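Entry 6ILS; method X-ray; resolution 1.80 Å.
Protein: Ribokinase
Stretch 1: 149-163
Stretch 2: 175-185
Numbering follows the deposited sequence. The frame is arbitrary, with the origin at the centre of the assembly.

Stretch 1 149-163: INIQVAKAVKKAGVP
Stretch 2 175-185: IPNELLDSIDI

Residues 149-158 of stretch 1 are helical, continuing a helix that begins earlier in the chain, with phi/psi near -64/-42 over most of its length; Lys-159 is the first residue after it to leave helical values (-77/33). Stretch 2 lies along one flank of this helix and advances in the same direction, as the register shows: CA of Ile-151 is 5.2 Å from CA of Leu-179, CA of Ala-154 is 5.5 Å from CA of Ser-182, and CA of Pro-163 is 5.8 Å from CA of Asp-184. Together the stretches bury 521 Å², both sides summed.

Ile-175 (-87/127; rotamer m, t) stays out of reach. Pro-176 (-60/136, C-gamma exo) occupies the N-cap position, and its carbonyl O accepts from Leu-179 N at 2.8 Å and Leu-180 N at 3.1 Å. Its CB points toward stretch 1 and lies 4.3 Å from Ile-151 CD1, an apolar contact. Asn-177 (-65/-27, chi1 m) opens the helix but points away.

Glu-178 (-60/-33) points toward stretch 1 with an extended chain, chi1 and chi2 both t and chi3 9°. Lys-155 starts sideways at chi1 -75° (m), then runs through three t torsions, so that its end comes nearer. NZ of Lys-155 donates to OE2 of Glu-178 at 2.3 Å, a salt bridge whose very short distance should be read with caution. Both residues are exposed, a setting where solvent can reach a charged pair. Ile-151 CD1 also lies 3.7 Å from the other carboxylate oxygen, Glu-178 OE1, a packing contact of a methyl group against a polar atom.

Leu-179 (-78/-51; t, p) is buried. Its CB lies 3.9 Å from CG1 of Ile-151 (m, t), while its CD1 reaches Ala-154 CB at 4.2 Å and the carbonyl O of Asn-150 at 3.8 Å. The branched chains of Ile-151 and Leu-179 thus pack against each other, and Leu-179 also meets the small Ala-154. Leu-180 (-51/-39; m, t) and Asp-181 (-69/-14; chi1 m) make no contact.

Ser-182 (-110/-5) has the closest apposition to Ala-154, with the two CB atoms 3.7 Å apart; both point toward the opposing stretch, and their small size fits this spacing. With chi1 at -53° (m), Ser-182 OG donates to Glu-178 O at 2.8 Å, satisfying the hydroxyl within its own stretch, and still lies 3.6 Å from Lys-155 CG. Lys-158 CB is 4.2 Å from Ser-182 O; the rest of that lysine side chain is not modelled.

Ile-183 (-101/169; p, t) points away, yet CG2 is 4.3 Å from Ala-154 CB. Asp-184 (-106/-41, chi1 m, chi2 -79°) points toward the loop ending stretch 1, placing OD2 3.3 Å from Pro-163 CA. Water 1 donates to Asp-184 OD2 at 3.0 Å and to Val-162 O at 2.7 Å, bridging two acceptors that cannot bond directly. Ile-185 (-127/127; m, t) then enters a strand, buried but without contact to stretch 1.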

# COMPACT_ATOMS: atom_id res chain seq x y z
N ILE B 149 -19.25 2.79 18.03
CA ILE B 149 -19.81 1.68 17.27
C ILE B 149 -19.77 0.39 18.08
O ILE B 149 -20.74 -0.35 18.11
CB ILE B 149 -19.06 1.51 15.93
CG1 ILE B 149 -19.21 2.79 15.10
CG2 ILE B 149 -19.58 0.29 15.17
CD1 ILE B 149 -20.65 3.14 14.79
N ASN B 150 -18.64 0.12 18.74
CA ASN B 150 -18.55 -1.07 19.59
C ASN B 150 -19.61 -1.07 20.69
O ASN B 150 -20.19 -2.10 20.99
CB ASN B 150 -17.17 -1.21 20.22
CG ASN B 150 -16.17 -1.86 19.29
OD1 ASN B 150 -16.53 -2.64 18.41
ND2 ASN B 150 -14.91 -1.53 19.48
N ILE B 151 -19.83 0.10 21.28
CA ILE B 151 -20.80 0.22 22.37
C ILE B 151 -22.20 -0.10 21.86
O ILE B 151 -22.91 -0.90 22.45
CB ILE B 151 -20.75 1.62 23.01
CG1 ILE B 151 -19.48 1.74 23.86
CG2 ILE B 151 -21.99 1.86 23.88
CD1 ILE B 151 -19.13 3.13 24.28
N GLN B 152 -22.57 0.46 20.71
CA GLN B 152 -23.89 0.21 20.15
C GLN B 152 -24.12 -1.25 19.79
O GLN B 152 -25.22 -1.78 19.97
CB GLN B 152 -24.11 1.10 18.91
CG GLN B 152 -24.10 2.60 19.22
CD GLN B 152 -24.24 3.45 17.96
OE1 GLN B 152 -25.21 3.30 17.20
NE2 GLN B 152 -23.27 4.32 17.73
N VAL B 153 -23.09 -1.92 19.27
CA VAL B 153 -23.23 -3.32 18.90
C VAL B 153 -23.41 -4.19 20.15
O VAL B 153 -24.30 -5.03 20.22
CB VAL B 153 -22.01 -3.81 18.08
CG1 VAL B 153 -22.01 -5.33 17.96
CG2 VAL B 153 -22.01 -3.15 16.72
N ALA B 154 -22.55 -3.98 21.13
CA ALA B 154 -22.57 -4.79 22.34
C ALA B 154 -23.91 -4.64 23.06
O ALA B 154 -24.51 -5.64 23.47
CB ALA B 154 -21.44 -4.40 23.25
N LYS B 155 -24.39 -3.41 23.17
CA LYS B 155 -25.68 -3.15 23.83
C LYS B 155 -26.83 -3.80 23.08
O LYS B 155 -27.77 -4.30 23.69
CB LYS B 155 -25.92 -1.64 23.97
CG LYS B 155 -25.08 -1.03 25.07
CD LYS B 155 -25.39 0.44 25.29
CE LYS B 155 -24.48 0.98 26.39
NZ LYS B 155 -24.83 2.38 26.79
N ALA B 156 -26.73 -3.83 21.76
CA ALA B 156 -27.77 -4.46 20.94
C ALA B 156 -27.80 -5.97 21.13
O ALA B 156 -28.80 -6.62 20.85
CB ALA B 156 -27.56 -4.13 19.46
N VAL B 157 -26.69 -6.54 21.60
CA VAL B 157 -26.66 -7.98 21.78
C VAL B 157 -27.09 -8.36 23.18
O VAL B 157 -27.92 -9.24 23.35
CB VAL B 157 -25.27 -8.57 21.54
CG1 VAL B 157 -25.36 -10.05 21.70
CG2 VAL B 157 -24.78 -8.22 20.14
N LYS B 158 -26.48 -7.71 24.17
CA LYS B 158 -26.84 -7.91 25.58
C LYS B 158 -28.37 -7.96 25.71
O LYS B 158 -28.91 -8.88 26.32
CB LYS B 158 -26.25 -6.80 26.45
N LYS B 159 -29.04 -7.00 25.08
CA LYS B 159 -30.50 -6.99 25.00
C LYS B 159 -31.04 -7.98 23.96
O LYS B 159 -32.07 -7.72 23.33
CB LYS B 159 -31.01 -5.58 24.68
N ALA B 160 -30.35 -9.11 23.79
CA ALA B 160 -30.81 -10.17 22.90
C ALA B 160 -30.31 -11.52 23.40
O ALA B 160 -30.71 -12.58 22.91
CB ALA B 160 -30.33 -9.93 21.46
N GLY B 161 -29.41 -11.48 24.38
CA GLY B 161 -28.93 -12.68 25.04
C GLY B 161 -27.93 -13.61 24.35
O GLY B 161 -28.00 -14.82 24.54
N VAL B 162 -26.99 -13.06 23.57
CA VAL B 162 -25.93 -13.88 22.94
C VAL B 162 -24.54 -13.36 23.37
O VAL B 162 -24.39 -12.17 23.64
CB VAL B 162 -26.09 -13.92 21.38
CG1 VAL B 162 -27.37 -13.19 20.95
CG2 VAL B 162 -24.87 -13.36 20.64
N PRO B 163 -23.54 -14.24 23.47
CA PRO B 163 -22.24 -13.81 24.03
C PRO B 163 -21.46 -12.82 23.15
O PRO B 163 -21.43 -12.95 21.93
CB PRO B 163 -21.46 -15.12 24.17
CG PRO B 163 -22.14 -16.08 23.25
CD PRO B 163 -23.56 -15.67 23.14
N ILE B 175 -10.30 1.55 27.77
CA ILE B 175 -11.59 1.05 27.33
C ILE B 175 -12.71 1.71 28.12
O ILE B 175 -12.69 1.70 29.35
CB ILE B 175 -11.70 -0.48 27.50
CG1 ILE B 175 -10.49 -1.19 26.88
CG2 ILE B 175 -13.01 -0.98 26.91
CD1 ILE B 175 -10.44 -2.68 27.17
N PRO B 176 -13.69 2.28 27.42
CA PRO B 176 -14.84 2.90 28.10
C PRO B 176 -15.60 1.88 28.94
O PRO B 176 -15.85 0.78 28.47
CB PRO B 176 -15.71 3.38 26.94
CG PRO B 176 -14.79 3.49 25.78
CD PRO B 176 -13.79 2.40 25.96
N ASN B 177 -15.96 2.25 30.16
CA ASN B 177 -16.64 1.31 31.06
C ASN B 177 -17.99 0.92 30.54
O ASN B 177 -18.50 -0.15 30.85
CB ASN B 177 -16.77 1.92 32.46
CG ASN B 177 -15.46 1.98 33.17
OD1 ASN B 177 -14.77 0.97 33.29
ND2 ASN B 177 -15.07 3.17 33.60
N GLU B 178 -18.57 1.81 29.76
CA GLU B 178 -19.83 1.55 29.11
C GLU B 178 -19.66 0.33 28.19
O GLU B 178 -20.57 -0.48 28.03
CB GLU B 178 -20.28 2.78 28.33
CG GLU B 178 -21.65 2.68 27.76
CD GLU B 178 -22.03 3.94 27.03
OE1 GLU B 178 -21.14 4.80 26.84
OE2 GLU B 178 -23.22 4.06 26.65
N LEU B 179 -18.47 0.20 27.62
CA LEU B 179 -18.21 -0.93 26.73
C LEU B 179 -17.96 -2.19 27.55
O LEU B 179 -18.58 -3.23 27.30
CB LEU B 179 -17.03 -0.62 25.80
CG LEU B 179 -16.68 -1.73 24.79
CD1 LEU B 179 -17.91 -2.17 24.01
CD2 LEU B 179 -15.56 -1.27 23.87
N LEU B 180 -17.05 -2.11 28.52
CA LEU B 180 -16.78 -3.22 29.43
C LEU B 180 -18.05 -3.78 30.07
O LEU B 180 -18.20 -5.00 30.22
CB LEU B 180 -15.78 -2.79 30.51
CG LEU B 180 -14.38 -2.39 30.04
CD1 LEU B 180 -13.54 -1.83 31.17
CD2 LEU B 180 -13.66 -3.58 29.38
N ASP B 181 -18.98 -2.90 30.44
CA ASP B 181 -20.24 -3.35 31.06
C ASP B 181 -21.17 -4.09 30.11
O ASP B 181 -22.13 -4.71 30.56
CB ASP B 181 -21.02 -2.15 31.63
CG ASP B 181 -20.57 -1.76 33.02
OD1 ASP B 181 -20.15 -2.65 33.79
OD2 ASP B 181 -20.64 -0.55 33.34
N SER B 182 -20.90 -4.02 28.81
CA SER B 182 -21.85 -4.55 27.83
C SER B 182 -21.35 -5.82 27.13
O SER B 182 -22.07 -6.42 26.35
CB SER B 182 -22.16 -3.50 26.77
OG SER B 182 -22.58 -2.28 27.37
N ILE B 183 -20.12 -6.22 27.41
CA ILE B 183 -19.56 -7.43 26.81
C ILE B 183 -19.61 -8.59 27.80
O ILE B 183 -19.88 -8.39 29.00
CB ILE B 183 -18.13 -7.20 26.34
CG1 ILE B 183 -17.22 -6.90 27.54
CG2 ILE B 183 -18.10 -6.10 25.27
CD1 ILE B 183 -15.77 -6.77 27.22
N ASP B 184 -19.35 -9.81 27.32
CA ASP B 184 -19.37 -10.98 28.19
C ASP B 184 -17.95 -11.48 28.46
O ASP B 184 -17.61 -11.86 29.58
CB ASP B 184 -20.21 -12.10 27.56
CG ASP B 184 -21.68 -11.72 27.42
OD1 ASP B 184 -22.41 -11.79 28.43
OD2 ASP B 184 -22.11 -11.36 26.30
N ILE B 185 -17.12 -11.46 27.43
CA ILE B 185 -15.76 -11.94 27.58
C ILE B 185 -14.79 -10.89 27.09
O ILE B 185 -14.91 -10.41 25.97
CB ILE B 185 -15.53 -13.26 26.80
CG1 ILE B 185 -16.50 -14.33 27.30
CG2 ILE B 185 -14.08 -13.69 26.92
CD1 ILE B 185 -16.44 -15.64 26.52
O HOH W 1 -25.07 -11.23 26.08